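Local structure of silicatein alpha (6ZQ3) at residues Gln52-Cys57 with Tyr61-Cys66; Phe29-Ala34 with Tyr72-Tyr77. The protein is a papain-family cysteine-type peptidase homologue of sponge spicules that forms a natural hybrid superstructure with silica and probably takes part in its deposition. All coordinates share one frame; numbering follows the deposited sequence.

How the contacts relate
Contacts 1 and 2 lie side by side in the helical half of the papain fold, their centres about 10 Å apart; along the chain, contact 1 falls between the two segments of contact 2. They also touch: Tyr77 of helix 71-80 brings its OH to 3.0 Å from Asn53 ND2, a weak hydrogen bond, and packs on Cys57, while Val73 touches Tyr61 and Asn63. Contact 2 is the more central, its centre about 7 Å from that of the chain, against about 15 Å for contact 1. In papain-like enzymes the nucleophile position lies at the start of the helix corresponding to 26-43, and contact 2 packs on that same helix a little after its start.

Contact 1 of 2, residues Gln52-Cys57 with Tyr61-Cys66; sequences QNIIDC and YGNHGC
Tyr61 opens the contact with the edge of its ring turned to the last turn of helix 51-57, Cys57 O lying near the ring plane at 4.1 Å from CE1. Its CG stands anti to the carbonyl carbon (chi1 -59°), and the ring thereby extends back toward the helix end. Asn63 then points inward, its ND2 4.3 Å from the methyl CG2 of Ile54; the amide is held from both ends, ND2 by Ser58 OG and OD1 by Asn70 N, so both polar atoms of this buried side chain have partners. At Gly65 the backbone passes close to the helix: CA comes to 3.8 Å from Ile55 O, and the positive phi (47°) is easily borne without a side chain. A water bridges the two backbones, donating to Ile55 O at 2.9 Å and accepting a weak bond from Gly65 N. Ile55 lays CG2 against Gly65, and this methyl also reaches Cys66 SG at 4.1 Å, an apolar touch that suits a sulfur already tied up in a disulfide. The pair Cys66-Cys23 ties the loop to the segment just before helix 26-43, and Cys57-Cys99 ties the end of helix 51-57 to the loop that holds Cys99, an arrangement characteristic of the disulfide-braced helical domain of papain-family cysteine proteases.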
loop_
_atom_site.group_PDB
_atom_site.type_symbol
_atom_site.label_atom_id
_atom_site.label_comp_id
_atom_site.label_asym_id
_atom_site.label_seq_id
_atom_site.Cartn_x
_atom_site.Cartn_y
_atom_site.Cartn_z
ATOM N N GLN A 52 -10.908 6.924 0.169
ATOM C CA GLN A 52 -11.523 8.216 -0.035
ATOM C C GLN A 52 -11.503 8.982 1.285
ATOM O O GLN A 52 -11.294 10.222 1.329
ATOM C CB GLN A 52 -12.956 7.987 -0.520
ATOM C CG GLN A 52 -13.695 9.240 -0.978
ATOM C CD GLN A 52 -12.961 10.047 -2.023
ATOM O OE1 GLN A 52 -12.361 9.507 -2.942
ATOM N NE2 GLN A 52 -13.016 11.367 -1.889
ATOM N N ASN A 53 -11.729 8.223 2.362
ATOM C CA ASN A 53 -11.681 8.752 3.728
ATOM C C ASN A 53 -10.350 9.443 3.965
ATOM O O ASN A 53 -10.321 10.568 4.446
ATOM C CB ASN A 53 -11.873 7.601 4.723
ATOM C CG ASN A 53 -12.236 8.065 6.095
ATOM O OD1 ASN A 53 -12.738 7.291 6.895
ATOM N ND2 ASN A 53 -11.984 9.327 6.380
ATOM N N ILE A 54 -9.264 8.766 3.592
ATOM C CA ILE A 54 -7.919 9.282 3.781
ATOM C C ILE A 54 -7.692 10.492 2.881
ATOM O O ILE A 54 -7.025 11.457 3.274
ATOM C CB ILE A 54 -6.836 8.229 3.452
ATOM C CG1 ILE A 54 -6.562 7.314 4.634
ATOM C CG2 ILE A 54 -5.520 8.898 3.139
ATOM C CD1 ILE A 54 -7.723 6.440 5.017
ATOM N N ILE A 55 -8.212 10.432 1.663
ATOM C CA ILE A 55 -8.019 11.545 0.725
ATOM C C ILE A 55 -8.728 12.797 1.214
ATOM O O ILE A 55 -8.104 13.852 1.329
ATOM C CB ILE A 55 -8.463 11.192 -0.715
ATOM C CG1 ILE A 55 -7.411 10.288 -1.353
ATOM C CG2 ILE A 55 -8.612 12.447 -1.566
ATOM C CD1 ILE A 55 -7.960 9.326 -2.384
ATOM N N ASP A 56 -10.017 12.668 1.513
ATOM C CA ASP A 56 -10.780 13.801 2.001
ATOM C C ASP A 56 -10.277 14.404 3.315
ATOM O O ASP A 56 -10.342 15.627 3.470
ATOM C CB ASP A 56 -12.255 13.431 2.167
ATOM C CG ASP A 56 -12.891 13.047 0.875
ATOM O OD1 ASP A 56 -12.302 13.366 -0.186
ATOM O OD2 ASP A 56 -13.970 12.421 0.909
ATOM N N CYS A 57 -9.794 13.589 4.255
ATOM C CA CYS A 57 -9.683 14.061 5.665
ATOM C C CYS A 57 -8.277 14.211 6.228
ATOM O O CYS A 57 -8.120 14.708 7.334
ATOM C CB CYS A 57 -10.477 13.150 6.601
ATOM S SG CYS A 57 -12.111 12.684 5.981
ATOM N N TYR A 61 -3.123 16.650 8.306
ATOM C CA TYR A 61 -1.988 15.866 8.822
ATOM C C TYR A 61 -0.833 15.939 7.856
ATOM O O TYR A 61 0.227 15.409 8.132
ATOM C CB TYR A 61 -2.393 14.433 9.154
ATOM C CG TYR A 61 -3.486 14.424 10.177
ATOM C CD1 TYR A 61 -4.805 14.627 9.800
ATOM C CD2 TYR A 61 -3.207 14.281 11.534
ATOM C CE1 TYR A 61 -5.824 14.660 10.735
ATOM C CE2 TYR A 61 -4.228 14.313 12.488
ATOM C CZ TYR A 61 -5.534 14.495 12.074
ATOM O OH TYR A 61 -6.570 14.514 12.974
ATOM N N GLY A 62 -1.032 16.638 6.739
ATOM C CA GLY A 62 0.058 16.956 5.834
ATOM C C GLY A 62 0.046 16.192 4.529
ATOM O O GLY A 62 1.040 16.196 3.833
ATOM N N ASN A 63 -1.069 15.540 4.199
ATOM C CA ASN A 63 -1.281 15.000 2.858
ATOM C C ASN A 63 -1.892 16.070 1.898
ATOM O O ASN A 63 -2.380 17.105 2.353
ATOM C CB ASN A 63 -2.199 13.780 2.934
ATOM C CG ASN A 63 -1.524 12.572 3.559
ATOM O OD1 ASN A 63 -0.303 12.450 3.526
ATOM N ND2 ASN A 63 -2.323 11.656 4.128
ATOM N N HIS A 64 -1.857 15.801 0.588
ATOM C CA HIS A 64 -2.316 16.736 -0.439
ATOM C C HIS A 64 -3.539 16.216 -1.224
ATOM O O HIS A 64 -3.603 16.314 -2.430
ATOM C CB HIS A 64 -1.187 17.020 -1.435
ATOM C CG HIS A 64 0.109 17.413 -0.801
ATOM N ND1 HIS A 64 0.719 18.624 -1.053
ATOM C CD2 HIS A 64 0.924 16.753 0.055
ATOM C CE1 HIS A 64 1.849 18.695 -0.373
ATOM N NE2 HIS A 64 1.995 17.573 0.311
ATOM N N GLY A 65 -4.507 15.642 -0.541
ATOM C CA GLY A 65 -5.643 15.088 -1.241
ATOM C C GLY A 65 -5.189 14.238 -2.414
ATOM O O GLY A 65 -4.405 13.311 -2.238
ATOM N N CYS A 66 -5.696 14.567 -3.607
ATOM C CA CYS A 66 -5.407 13.812 -4.840
ATOM C C CYS A 66 -4.087 14.137 -5.500
ATOM O O CYS A 66 -3.724 13.478 -6.469
ATOM C CB CYS A 66 -6.528 13.987 -5.869
ATOM S SG CYS A 66 -7.895 12.828 -5.611
HETATM O O HOH W 1 -5.320 13.871 2.089
#

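Contact 2 of 2, residues Phe29-Ala34 with Tyr72-Tyr77; sequences FSAMGA and YVAFLY
Ala31 and Ala74 meet methyl to methyl where segments 29-34 and 72-77 come nearest, CB to CB 3.9 Å, with both CB atoms directed at the opposite helix. Alanine suits both places because its single methyl allows the backbones to approach, the two CA atoms lying 6.8 Å apart. Beside this pair, Phe75 reaches across with the rim of its ring. Its CG lies anti to the carbonyl carbon and next to the backbone N (chi1 -69°), which carries the ring out from helix 71-80 toward helix 26-43. The leading atom is CE1, set 3.9 Å from Ala31 CB and 3.6 Å from Ala31 O. That oxygen sits at the ring edge, near the ring plane, so the carbonyl faces the weakly positive C-H rim and not the electron-rich face; CZ follows at 4.0 Å from the same Ala31 O. A large flat side chain fits here because it extends far enough from helix 71-80 to lie against the methyl and carbonyl of Ala31. Replacing Phe75 by an alanine would probably open a gap beside Ala31 and leave its methyl and carbonyl without their aromatic neighbour. No hydrogen bond joins the two segments; the buried contact rests on methyl and ring packing, with one carbonyl oxygen at the ring's edge. Helix 26-43 also brings Met32 against Ile54 of helix 51-57, and strand 214-217 borders the contact, with Pro216 touching both Ala34 and Phe75 and Ser214 also meeting the Phe75 side chain.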
loop_
_atom_site.group_PDB
_atom_site.type_symbol
_atom_site.label_atom_id
_atom_site.label_comp_id
_atom_site.label_asym_id
_atom_site.label_seq_id
_atom_site.Cartn_x
_atom_site.Cartn_y
_atom_site.Cartn_z
ATOM N N PHE A 29 -3.961 4.326 -1.095
ATOM C CA PHE A 29 -4.329 2.983 -1.485
ATOM C C PHE A 29 -3.327 2.069 -0.857
ATOM O O PHE A 29 -3.686 1.054 -0.318
ATOM C CB PHE A 29 -4.361 2.815 -3.002
ATOM C CG PHE A 29 -5.641 3.306 -3.646
ATOM C CD1 PHE A 29 -5.768 4.617 -4.047
ATOM C CD2 PHE A 29 -6.703 2.454 -3.833
ATOM C CE1 PHE A 29 -6.921 5.074 -4.639
ATOM C CE2 PHE A 29 -7.875 2.901 -4.400
ATOM C CZ PHE A 29 -7.983 4.221 -4.813
ATOM N N SER A 30 -2.064 2.452 -0.919
ATOM C CA SER A 30 -0.999 1.675 -0.300
ATOM C C SER A 30 -1.141 1.540 1.242
ATOM O O SER A 30 -0.899 0.457 1.798
ATOM C CB SER A 30 0.338 2.323 -0.614
ATOM O OG SER A 30 1.347 1.729 0.166
ATOM N N ALA A 31 -1.521 2.631 1.918
ATOM C CA ALA A 31 -1.690 2.615 3.368
ATOM C C ALA A 31 -2.863 1.753 3.845
ATOM O O ALA A 31 -2.703 0.979 4.801
ATOM C CB ALA A 31 -1.836 4.028 3.896
ATOM N N MET A 32 -4.009 1.882 3.161
ATOM C CA MET A 32 -5.230 1.114 3.446
ATOM C C MET A 32 -5.071 -0.361 3.194
ATOM O O MET A 32 -5.620 -1.183 3.929
ATOM C CB MET A 32 -6.387 1.634 2.593
ATOM C CG MET A 32 -6.838 3.030 2.984
ATOM S SD MET A 32 -7.385 3.150 4.720
ATOM C CE MET A 32 -5.851 3.480 5.595
ATOM N N GLY A 33 -4.327 -0.682 2.140
ATOM C CA GLY A 33 -3.974 -2.034 1.806
ATOM C C GLY A 33 -3.251 -2.758 2.925
ATOM O O GLY A 33 -3.671 -3.857 3.322
ATOM N N ALA A 34 -2.173 -2.171 3.450
ATOM C CA ALA A 34 -1.532 -2.758 4.625
ATOM C C ALA A 34 -2.517 -2.890 5.793
ATOM O O ALA A 34 -2.638 -3.952 6.383
ATOM C CB ALA A 34 -0.280 -1.996 5.032
ATOM N N TYR A 72 2.915 7.329 6.160
ATOM C CA TYR A 72 3.050 7.755 7.549
ATOM C C TYR A 72 1.917 8.689 7.961
ATOM O O TYR A 72 1.152 8.395 8.880
ATOM C CB TYR A 72 4.402 8.438 7.769
ATOM C CG TYR A 72 4.504 9.183 9.082
ATOM N N VAL A 73 1.825 9.816 7.267
ATOM C CA VAL A 73 0.815 10.820 7.522
ATOM C C VAL A 73 -0.628 10.257 7.431
ATOM O O VAL A 73 -1.494 10.715 8.146
ATOM C CB VAL A 73 0.999 11.984 6.533
ATOM C CG1 VAL A 73 -0.134 12.984 6.677
ATOM C CG2 VAL A 73 2.364 12.662 6.716
ATOM N N ALA A 74 -0.881 9.272 6.570
ATOM C CA ALA A 74 -2.194 8.570 6.538
ATOM C C ALA A 74 -2.444 7.733 7.802
ATOM O O ALA A 74 -3.570 7.638 8.307
ATOM C CB ALA A 74 -2.318 7.679 5.296
ATOM N N PHE A 75 -1.392 7.120 8.313
ATOM C CA PHE A 75 -1.502 6.345 9.542
ATOM C C PHE A 75 -1.779 7.230 10.777
ATOM O O PHE A 75 -2.581 6.850 11.642
ATOM C CB PHE A 75 -0.235 5.530 9.746
ATOM C CG PHE A 75 -0.055 4.410 8.761
ATOM C CD1 PHE A 75 -1.126 3.646 8.334
ATOM C CD2 PHE A 75 1.205 4.066 8.324
ATOM C CE1 PHE A 75 -0.946 2.590 7.457
ATOM C CE2 PHE A 75 1.392 3.002 7.457
ATOM C CZ PHE A 75 0.314 2.267 7.016
ATOM N N LEU A 76 -1.115 8.386 10.845
ATOM C CA LEU A 76 -1.331 9.419 11.893
ATOM C C LEU A 76 -2.795 9.885 11.922
ATOM O O LEU A 76 -3.441 9.888 12.966
ATOM C CB LEU A 76 -0.419 10.615 11.597
ATOM C CG LEU A 76 0.139 11.525 12.684
ATOM C CD1 LEU A 76 0.596 10.738 13.913
ATOM C CD2 LEU A 76 1.305 12.326 12.100
ATOM N N TYR A 77 -3.328 10.243 10.751
ATOM C CA TYR A 77 -4.746 10.499 10.623
ATOM C C TYR A 77 -5.584 9.350 11.211
ATOM O O TYR A 77 -6.422 9.573 12.072
ATOM C CB TYR A 77 -5.142 10.719 9.164
ATOM C CG TYR A 77 -6.645 10.746 9.019
ATOM C CD1 TYR A 77 -7.370 11.878 9.351
ATOM C CD2 TYR A 77 -7.343 9.622 8.616
ATOM C CE1 TYR A 77 -8.743 11.894 9.241
ATOM C CE2 TYR A 77 -8.719 9.633 8.520
ATOM C CZ TYR A 77 -9.411 10.772 8.833
ATOM O OH TYR A 77 -10.779 10.787 8.718
#